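Local coordinates for protein proteasome accessory factor B/C (PafBC) (Paenarthrobacter aurescens, PDB 6SJ9) that regulates transcription in the bacterial DNA damage response, probably binding DNA through its winged helix-turn-helix domains, with WYL domains that may sense the activating signal, at residues F58-L63 and A77-G82; L11-L16 and K464-A469; E179-G184 and G222-P227. All coordinates share one frame; numbering follows the deposited sequence. Where two conformers were deposited one is given.

Contact 1: F58-L63 and A77-G82. With K (potassium ion), chain C.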
loop_
_atom_site.group_PDB
_atom_site.type_symbol
_atom_site.label_atom_id
_atom_site.label_comp_id
_atom_site.label_asym_id
_atom_site.label_seq_id
_atom_site.Cartn_x
_atom_site.Cartn_y
_atom_site.Cartn_z
ATOM N N PHE A 58 18.909 -12.702 -15.085
ATOM C CA PHE A 58 19.296 -13.999 -14.537
ATOM C C PHE A 58 20.286 -14.680 -15.474
ATOM O O PHE A 58 19.963 -14.952 -16.634
ATOM C CB PHE A 58 18.088 -14.902 -14.316
ATOM C CG PHE A 58 17.097 -14.328 -13.361
ATOM C CD1 PHE A 58 17.375 -14.294 -12.013
ATOM C CD2 PHE A 58 15.880 -13.814 -13.816
ATOM C CE1 PHE A 58 16.476 -13.709 -11.120
ATOM C CE2 PHE A 58 14.968 -13.252 -12.923
ATOM C CZ PHE A 58 15.269 -13.198 -11.584
ATOM N N GLU A 59 21.492 -14.926 -14.996
ATOM C CA GLU A 59 22.502 -15.588 -15.814
ATOM C C GLU A 59 22.538 -17.077 -15.475
ATOM O O GLU A 59 22.838 -17.472 -14.339
ATOM C CB GLU A 59 23.888 -14.958 -15.666
ATOM C CG GLU A 59 24.360 -14.589 -14.246
ATOM C CD GLU A 59 25.784 -13.955 -14.238
ATOM O OE1 GLU A 59 26.601 -14.314 -15.129
ATOM O OE2 GLU A 59 26.083 -13.104 -13.356
ATOM N N ILE A 60 22.155 -17.882 -16.455
ATOM C CA ILE A 60 22.178 -19.329 -16.348
ATOM C C ILE A 60 23.610 -19.814 -16.536
ATOM O O ILE A 60 24.198 -19.636 -17.604
ATOM C CB ILE A 60 21.245 -19.954 -17.386
ATOM C CG1 ILE A 60 19.824 -19.425 -17.163
ATOM C CG2 ILE A 60 21.367 -21.499 -17.356
ATOM C CD1 ILE A 60 18.869 -19.870 -18.196
ATOM N N GLU A 61 24.173 -20.435 -15.513
ATOM C CA GLU A 61 25.503 -20.996 -15.649
ATOM C C GLU A 61 25.397 -22.420 -16.174
ATOM O O GLU A 61 24.492 -23.187 -15.815
ATOM C CB GLU A 61 26.326 -20.929 -14.361
ATOM C CG GLU A 61 25.986 -21.843 -13.239
ATOM C CD GLU A 61 27.104 -21.882 -12.179
ATOM O OE1 GLU A 61 28.301 -21.964 -12.538
ATOM O OE2 GLU A 61 26.784 -21.836 -10.977
ATOM N N THR A 62 26.311 -22.743 -17.067
ATOM C CA THR A 62 26.444 -24.065 -17.650
ATOM C C THR A 62 27.680 -24.710 -17.048
ATOM O O THR A 62 28.754 -24.106 -17.036
ATOM C CB THR A 62 26.562 -23.998 -19.167
ATOM O OG1 THR A 62 25.395 -23.372 -19.698
ATOM C CG2 THR A 62 26.709 -25.410 -19.742
ATOM N N LEU A 63 27.503 -25.909 -16.503
ATOM C CA LEU A 63 28.592 -26.705 -15.952
ATOM C C LEU A 63 28.643 -27.964 -16.795
ATOM O O LEU A 63 27.626 -28.655 -16.929
ATOM C CB LEU A 63 28.290 -27.096 -14.501
ATOM C CG LEU A 63 27.813 -26.051 -13.483
ATOM C CD1 LEU A 63 27.484 -26.721 -12.156
ATOM C CD2 LEU A 63 28.782 -24.896 -13.289
ATOM N N ALA A 77 25.687 -31.336 -20.436
ATOM C CA ALA A 77 25.736 -30.102 -19.669
ATOM C C ALA A 77 24.679 -30.080 -18.571
ATOM O O ALA A 77 23.593 -30.652 -18.705
ATOM C CB ALA A 77 25.549 -28.890 -20.581
ATOM N N ARG A 78 25.038 -29.431 -17.465
ATOM C CA ARG A 78 24.158 -29.168 -16.333
ATOM C C ARG A 78 24.031 -27.650 -16.145
ATOM O O ARG A 78 24.984 -26.904 -16.399
ATOM C CB ARG A 78 24.664 -29.888 -15.085
ATOM C CG ARG A 78 24.970 -31.360 -15.392
ATOM C CD ARG A 78 25.878 -32.013 -14.376
ATOM N NE ARG A 78 25.204 -32.131 -13.081
ATOM C CZ ARG A 78 24.519 -33.203 -12.681
ATOM N NH1 ARG A 78 24.405 -34.271 -13.469
ATOM N NH2 ARG A 78 23.939 -33.201 -11.484
ATOM N N TYR A 79 22.842 -27.188 -15.758
ATOM C CA TYR A 79 22.536 -25.759 -15.680
ATOM C C TYR A 79 22.051 -25.355 -14.293
ATOM O O TYR A 79 21.383 -26.134 -13.612
ATOM C CB TYR A 79 21.459 -25.360 -16.685
ATOM C CG TYR A 79 21.751 -25.715 -18.113
ATOM C CD1 TYR A 79 22.510 -24.872 -18.920
ATOM C CD2 TYR A 79 21.269 -26.898 -18.667
ATOM C CE1 TYR A 79 22.760 -25.187 -20.239
ATOM C CE2 TYR A 79 21.541 -27.230 -20.004
ATOM C CZ TYR A 79 22.279 -26.364 -20.780
ATOM O OH TYR A 79 22.556 -26.680 -22.107
ATOM N N ARG A 80 22.393 -24.136 -13.876
ATOM C CA ARG A 80 21.900 -23.638 -12.594
ATOM C C ARG A 80 21.968 -22.122 -12.563
ATOM O O ARG A 80 22.674 -21.485 -13.350
ATOM C CB ARG A 80 22.670 -24.208 -11.406
ATOM C CG ARG A 80 23.952 -23.535 -11.122
ATOM C CD ARG A 80 24.667 -24.205 -9.950
ATOM N NE ARG A 80 26.008 -23.638 -9.785
ATOM C CZ ARG A 80 26.865 -23.973 -8.824
ATOM N NH1 ARG A 80 26.532 -24.889 -7.916
ATOM N NH2 ARG A 80 28.063 -23.392 -8.782
ATOM N N ILE A 81 21.193 -21.559 -11.661
ATOM C CA ILE A 81 21.159 -20.135 -11.398
ATOM C C ILE A 81 21.425 -19.913 -9.911
ATOM O O ILE A 81 20.941 -20.676 -9.065
ATOM C CB ILE A 81 19.779 -19.530 -11.779
ATOM C CG1 ILE A 81 19.490 -19.647 -13.271
ATOM C CG2 ILE A 81 19.724 -18.067 -11.378
ATOM C CD1 ILE A 81 18.099 -19.127 -13.655
ATOM N N GLY A 82 22.168 -18.855 -9.596
ATOM C CA GLY A 82 22.449 -18.512 -8.226
ATOM C C GLY A 82 23.553 -19.309 -7.589
ATOM O O GLY A 82 23.750 -19.195 -6.377
HETATM K K K C . 21.137 -22.630 -7.218
#
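The wing of the N-terminal winged helix-turn-helix unit is an antiparallel hairpin in which Glu61, Thr62 and Leu63 pair with Arg80, Tyr79 and Arg78. The strand axes lie 4.7 Å apart, with N-to-C directions 150° apart. Glu61 and Arg80 form one hydrogen-bonded pair, with Glu61 N 2.8 Å from Arg80 O and Arg80 N returning a bond to Glu61 O. Leu63 and Arg78 form the other, and its Leu63 N to Arg78 O bond is short at 2.7 Å and practically straight. Thr62 and Tyr79 sit between them as a non-hydrogen-bonded pair, where the Tyr79 CA hydrogen points at Glu61 O.

The two faces of the hairpin differ. On one, the Glu61 and Arg80 side chains run side by side in the same direction, each with CG wedged between its backbone N and carbonyl carbon (chi1 73° and 81°). They form a salt bridge, but Glu61 OE2 is modelled too close to Arg80 NE for its details to be trusted. Leu63 CD1 lies 4.2 Å above the guanidinium plane, toward its rim, and Arg80 NH1 also donates a hydrogen bond to Lys19 O. On the other face, Thr62 lies alongside the Tyr79 ring, with its OG1 3.2 Å from Tyr79 CE1, and CG2 of Ile60 touches Tyr79 CD1 at 3.9 Å.

Toward the base of the wing, Ile60 CG1 touches Ile81 CG1 at 3.9 Å, the side chains meeting at a slant, and both also pack on Leu15 of helix 2-17. Ile81 O binds potassium at 2.7 Å; Leu16, Thr18, Lys83 and Ser85 complete the site. Strand 22-23 joins strand 78-80 through a Tyr79-Leu22 backbone bond. A wing hairpin with a short third strand is typical of the winged helix-turn-helix fold.

Contact 2: L11-L16 and K464-A469. With K (potassium ion), chain C.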
loop_
_atom_site.group_PDB
_atom_site.type_symbol
_atom_site.label_atom_id
_atom_site.label_comp_id
_atom_site.label_asym_id
_atom_site.label_seq_id
_atom_site.Cartn_x
_atom_site.Cartn_y
_atom_site.Cartn_z
ATOM N N LEU A 11 11.042 -22.509 -14.955
ATOM C CA LEU A 11 12.445 -22.722 -15.309
ATOM C C LEU A 11 13.335 -22.019 -14.299
ATOM O O LEU A 11 14.279 -22.606 -13.771
ATOM C CB LEU A 11 12.728 -22.243 -16.746
ATOM C CG LEU A 11 14.183 -22.286 -17.250
ATOM C CD1 LEU A 11 14.723 -23.706 -17.169
ATOM C CD2 LEU A 11 14.307 -21.778 -18.672
ATOM N N LEU A 12 13.004 -20.767 -13.977
ATOM C CA LEU A 12 13.825 -20.005 -13.045
ATOM C C LEU A 12 13.896 -20.701 -11.685
ATOM O O LEU A 12 14.973 -20.814 -11.089
ATOM C CB LEU A 12 13.273 -18.577 -12.920
ATOM C CG LEU A 12 13.762 -17.699 -11.764
ATOM C CD1 LEU A 12 15.260 -17.465 -11.848
ATOM C CD2 LEU A 12 12.992 -16.328 -11.725
ATOM N N LEU A 13 12.777 -21.222 -11.202
ATOM C CA LEU A 13 12.804 -21.866 -9.883
ATOM C C LEU A 13 13.582 -23.175 -9.907
ATOM O O LEU A 13 14.349 -23.449 -8.992
ATOM C CB LEU A 13 11.387 -22.116 -9.378
ATOM C CG LEU A 13 10.718 -20.778 -9.105
ATOM C CD1 LEU A 13 9.278 -20.977 -8.786
ATOM C CD2 LEU A 13 11.446 -20.096 -7.951
ATOM N N ALA A 14 13.442 -23.960 -10.976
ATOM C CA ALA A 14 14.164 -25.227 -11.075
ATOM C C ALA A 14 15.670 -25.014 -11.072
ATOM O O ALA A 14 16.425 -25.792 -10.471
ATOM C CB ALA A 14 13.741 -25.959 -12.358
ATOM N N LEU A 15 16.134 -23.977 -11.771
ATOM C CA LEU A 15 17.565 -23.738 -11.813
ATOM C C LEU A 15 18.074 -23.124 -10.526
ATOM O O LEU A 15 19.220 -23.391 -10.127
ATOM C CB LEU A 15 17.882 -22.820 -12.995
ATOM C CG LEU A 15 17.455 -23.336 -14.361
ATOM C CD1 LEU A 15 17.822 -22.318 -15.411
ATOM C CD2 LEU A 15 18.125 -24.676 -14.624
ATOM N N LEU A 16 17.218 -22.363 -9.840
ATOM C CA LEU A 16 17.584 -21.775 -8.558
ATOM C C LEU A 16 17.701 -22.857 -7.501
ATOM O O LEU A 16 18.605 -22.820 -6.653
ATOM C CB LEU A 16 16.535 -20.726 -8.173
ATOM C CG LEU A 16 16.918 -19.316 -7.744
ATOM C CD1 LEU A 16 18.092 -18.713 -8.488
ATOM C CD2 LEU A 16 15.717 -18.379 -7.835
ATOM N N LYS A 464 11.391 -11.008 -11.687
ATOM C CA LYS A 464 12.519 -10.606 -10.845
ATOM C C LYS A 464 12.253 -10.880 -9.368
ATOM O O LYS A 464 13.101 -11.443 -8.670
ATOM C CB LYS A 464 12.835 -9.133 -11.057
ATOM C CG LYS A 464 13.282 -8.822 -12.460
ATOM C CD LYS A 464 13.489 -7.315 -12.643
ATOM C CE LYS A 464 14.086 -6.991 -14.030
ATOM N NZ LYS A 464 14.373 -5.538 -14.041
ATOM N N LEU A 465 11.052 -10.560 -8.885
ATOM C CA LEU A 465 10.762 -10.819 -7.478
ATOM C C LEU A 465 10.649 -12.312 -7.199
ATOM O O LEU A 465 10.893 -12.737 -6.064
ATOM C CB LEU A 465 9.484 -10.118 -7.035
ATOM C CG LEU A 465 9.617 -8.690 -6.504
ATOM C CD1 LEU A 465 10.148 -8.744 -5.102
ATOM C CD2 LEU A 465 10.599 -7.940 -7.356
ATOM N N THR A 466 10.258 -13.109 -8.211
ATOM C CA THR A 466 10.241 -14.560 -8.055
ATOM C C THR A 466 11.642 -15.087 -7.748
ATOM O O THR A 466 11.812 -15.967 -6.900
ATOM C CB THR A 466 9.705 -15.227 -9.326
ATOM O OG1 THR A 466 8.330 -14.875 -9.531
ATOM C CG2 THR A 466 9.811 -16.770 -9.265
ATOM N N GLY A 467 12.654 -14.548 -8.419
ATOM C CA GLY A 467 14.018 -14.943 -8.134
ATOM C C GLY A 467 14.439 -14.547 -6.735
ATOM O O GLY A 467 15.257 -15.224 -6.119
ATOM N N ALA A 468 13.844 -13.475 -6.196
ATOM C CA ALA A 468 14.194 -13.044 -4.860
ATOM C C ALA A 468 13.451 -13.827 -3.795
ATOM O O ALA A 468 13.953 -13.959 -2.682
ATOM C CB ALA A 468 13.926 -11.542 -4.740
ATOM N N ALA A 469 12.321 -14.421 -4.128
ATOM C CA ALA A 469 11.634 -15.239 -3.158
ATOM C C ALA A 469 12.115 -16.675 -3.164
ATOM O O ALA A 469 11.904 -17.374 -2.176
ATOM C CB ALA A 469 10.124 -15.232 -3.382
HETATM K K K C . 21.137 -22.630 -7.218
#
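Leu12 and Leu16 of helix 2-17 press their CD2 methyls against the bare backbone of Gly467, and this is where the two helices fit closely. Leu12 CD2 is 3.8 Å from Gly467 N, while Leu16 CD2 lies 3.6 Å from Gly467 O, so one methyl meets the amide N and the other the carbonyl O. Leu12 has CG anti to the backbone N (chi1 166°), which carries this branch point toward Gly467 and lets CD2 reach it.

Next to this spot, Thr466 CG2 touches both neighbouring leucines, 4.0 Å from Leu12 CD2 and 3.9 Å from Leu13 CD2. Leu13 and Thr466 cross at about a right angle. The threonine hydroxyl does not face the leucines: OG1 bonds to Thr462 O, one turn back in its own helix.

Elsewhere the fit is loose. The segment axes stay 9.9 Å apart and run at 28° to each other, with only 203 Å² buried in all. Lys464 points away, and its NZ forms a salt bridge with Glu97 on the partly exposed side. Around the touching residues, Leu12 also packs on Phe58 and Ile81 at the base of the wing, Gly467 is bonded through its backbone to Leu88, and helices 427-441 and 472-476 both touch Thr466.

Contact 3: E179-G184 and G222-P227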
loop_
_atom_site.group_PDB
_atom_site.type_symbol
_atom_site.label_atom_id
_atom_site.label_comp_id
_atom_site.label_asym_id
_atom_site.label_seq_id
_atom_site.Cartn_x
_atom_site.Cartn_y
_atom_site.Cartn_z
ATOM N N GLU A 179 4.741 33.042 2.019
ATOM C CA GLU A 179 3.862 33.421 0.919
ATOM C C GLU A 179 4.518 32.898 -0.332
ATOM O O GLU A 179 5.612 33.360 -0.698
ATOM C CB GLU A 179 3.702 34.936 0.798
ATOM C CG GLU A 179 3.403 35.677 2.102
ATOM C CD GLU A 179 1.957 35.521 2.528
ATOM O OE1 GLU A 179 1.690 35.681 3.724
ATOM O OE2 GLU A 179 1.091 35.224 1.663
ATOM N N VAL A 180 3.868 31.929 -0.968
ATOM C CA VAL A 180 4.514 31.156 -2.005
ATOM C C VAL A 180 3.634 31.108 -3.247
ATOM O O VAL A 180 2.430 30.873 -3.157
ATOM C CB VAL A 180 4.833 29.740 -1.460
ATOM C CG1 VAL A 180 5.351 28.852 -2.523
ATOM C CG2 VAL A 180 5.857 29.837 -0.337
ATOM N N GLU A 181 4.267 31.192 -4.405
ATOM C CA GLU A 181 3.645 30.840 -5.662
ATOM C C GLU A 181 4.093 29.427 -6.037
ATOM O O GLU A 181 5.289 29.224 -6.360
ATOM C CB GLU A 181 4.049 31.863 -6.732
ATOM C CG GLU A 181 3.579 33.295 -6.364
ATOM C CD GLU A 181 4.148 34.395 -7.258
ATOM O OE1 GLU A 181 4.865 34.076 -8.238
ATOM O OE2 GLU A 181 3.880 35.578 -6.985
ATOM N N PRO A 182 3.207 28.426 -6.004
ATOM C CA PRO A 182 3.669 27.015 -6.106
ATOM C C PRO A 182 4.008 26.633 -7.538
ATOM O O PRO A 182 3.220 26.863 -8.456
ATOM C CB PRO A 182 2.478 26.210 -5.597
ATOM C CG PRO A 182 1.238 27.171 -5.920
ATOM C CD PRO A 182 1.774 28.538 -5.629
ATOM N N TRP A 183 5.224 26.108 -7.735
ATOM C CA TRP A 183 5.669 25.627 -9.048
ATOM C C TRP A 183 5.574 24.125 -9.192
ATOM O O TRP A 183 5.345 23.613 -10.301
ATOM C CB TRP A 183 7.104 26.013 -9.331
ATOM C CG TRP A 183 7.365 27.475 -9.361
ATOM C CD1 TRP A 183 6.462 28.489 -9.264
ATOM C CD2 TRP A 183 8.657 28.095 -9.491
ATOM N NE1 TRP A 183 7.119 29.717 -9.353
ATOM C CE2 TRP A 183 8.468 29.486 -9.465
ATOM C CE3 TRP A 183 9.952 27.597 -9.612
ATOM C CZ2 TRP A 183 9.535 30.393 -9.582
ATOM C CZ3 TRP A 183 11.008 28.507 -9.714
ATOM C CH2 TRP A 183 10.782 29.883 -9.709
ATOM N N GLY A 184 5.756 23.399 -8.105
ATOM C CA GLY A 184 5.709 21.961 -8.219
ATOM C C GLY A 184 5.792 21.271 -6.882
ATOM O O GLY A 184 6.204 21.852 -5.875
ATOM N N GLY A 222 -6.160 35.819 -5.531
ATOM C CA GLY A 222 -4.933 36.208 -6.181
ATOM C C GLY A 222 -4.642 35.419 -7.452
ATOM O O GLY A 222 -5.261 34.397 -7.738
ATOM N N SER A 223 -3.633 35.899 -8.188
ATOM C CA SER A 223 -3.171 35.220 -9.385
ATOM C C SER A 223 -1.646 35.243 -9.404
ATOM O O SER A 223 -1.008 36.064 -8.742
ATOM C CB SER A 223 -3.640 35.890 -10.668
ATOM O OG SER A 223 -3.237 37.243 -10.554
ATOM N N PHE A 224 -1.085 34.324 -10.193
ATOM C CA PHE A 224 0.324 34.366 -10.541
ATOM C C PHE A 224 0.470 33.528 -11.795
ATOM O O PHE A 224 -0.423 32.756 -12.143
ATOM C CB PHE A 224 1.195 33.814 -9.416
ATOM C CG PHE A 224 1.208 32.336 -9.357
ATOM C CD1 PHE A 224 0.163 31.641 -8.760
ATOM C CD2 PHE A 224 2.296 31.618 -9.837
ATOM C CE1 PHE A 224 0.166 30.289 -8.679
ATOM C CE2 PHE A 224 2.316 30.255 -9.757
ATOM C CZ PHE A 224 1.248 29.563 -9.173
ATOM N N HIS A 225 1.603 33.687 -12.466
ATOM C CA HIS A 225 2.066 32.839 -13.565
ATOM C C HIS A 225 3.375 32.187 -13.139
ATOM O O HIS A 225 4.279 32.931 -12.754
ATOM C CB HIS A 225 2.341 33.711 -14.834
ATOM C CG HIS A 225 1.131 34.374 -15.420
ATOM N ND1 HIS A 225 0.037 33.666 -15.866
ATOM C CD2 HIS A 225 0.869 35.681 -15.687
ATOM C CE1 HIS A 225 -0.863 34.507 -16.347
ATOM N NE2 HIS A 225 -0.382 35.737 -16.254
ATOM N N PRO A 226 3.560 30.874 -13.217
ATOM C CA PRO A 226 4.898 30.320 -13.016
ATOM C C PRO A 226 5.809 30.672 -14.179
ATOM O O PRO A 226 5.336 30.900 -15.306
ATOM C CB PRO A 226 4.644 28.805 -12.925
ATOM C CG PRO A 226 3.418 28.594 -13.739
ATOM C CD PRO A 226 2.570 29.825 -13.524
ATOM N N PRO A 227 7.124 30.751 -13.950
ATOM C CA PRO A 227 8.064 31.135 -15.035
ATOM C C PRO A 227 8.111 30.055 -16.111
ATOM O O PRO A 227 7.951 28.879 -15.818
ATOM C CB PRO A 227 9.422 31.260 -14.318
ATOM C CG PRO A 227 9.327 30.368 -13.193
ATOM C CD PRO A 227 7.841 30.347 -12.731
HETATM O O HOH W 1 5.863 32.170 -9.904
#
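Glu181 on strand 175-188 lies across the ring of Phe224, which comes from the loop between strand 217-218 and helix 232-237. Glu181 CB is 3.6 Å above the ring plane, offset toward the rim, in a CH-pi contact. CG then passes 3.9 Å from Phe224 CG, and CD lies 3.7 Å from Phe224 CB, so the two side chains slide past each other in opposite directions. At the tip, the carboxylate plane is 28° from that of the ring. OE1 takes a hydrogen bond from a water at 2.7 Å, and OE2 forms a salt bridge with Arg199.

The same water accepts the Trp183 NE1 hydrogen at 2.8 Å, lying in the plane of the indole, and gives a weak bond to His225 O. It thus joins Glu181 to Trp183 and reaches the loop only weakly. Over one face of the indole sits Pro227, whose CD is 3.4 Å from Trp183 CE2 and within CH-pi range of the five-membered ring, while its CG leans over the six-membered part. Pro182 O lies at the edge of the phenyl ring, 3.4 Å from Phe224 CZ.

A classic beta bulge sets both Trp183 and Gly184 opposite Val195 of strand 191-198. In this Sm-like WYL sheet, strand 175-188 pairs with strands 163-168 and 191-198; Phe224 also rests on Pro162, just before the former, and Trp183 on Leu197 of the latter.

In the fold
Contacts 1 and 2 are neighbours, their centres 12 Å apart, and helix 2-17 joins them. Ile81 N sits 3.1 Å from Leu15 O, a probable hydrogen bond, and Ile81 CG2 packs 3.4 Å from Leu16 CD1. One potassium ion binds a carbonyl from each, Ile81 O and Leu16 O, so the wing base and the helix end share a metal site. Contact 2 joins residues more than 440 positions apart, bringing the N-terminal unit against the PafC half. Contact 3 packs a strand of the first WYL domain against the loop that follows its sheet: its centre is 57 Å from that of contact 1 and 50 Å from that of contact 2, and it touches neither.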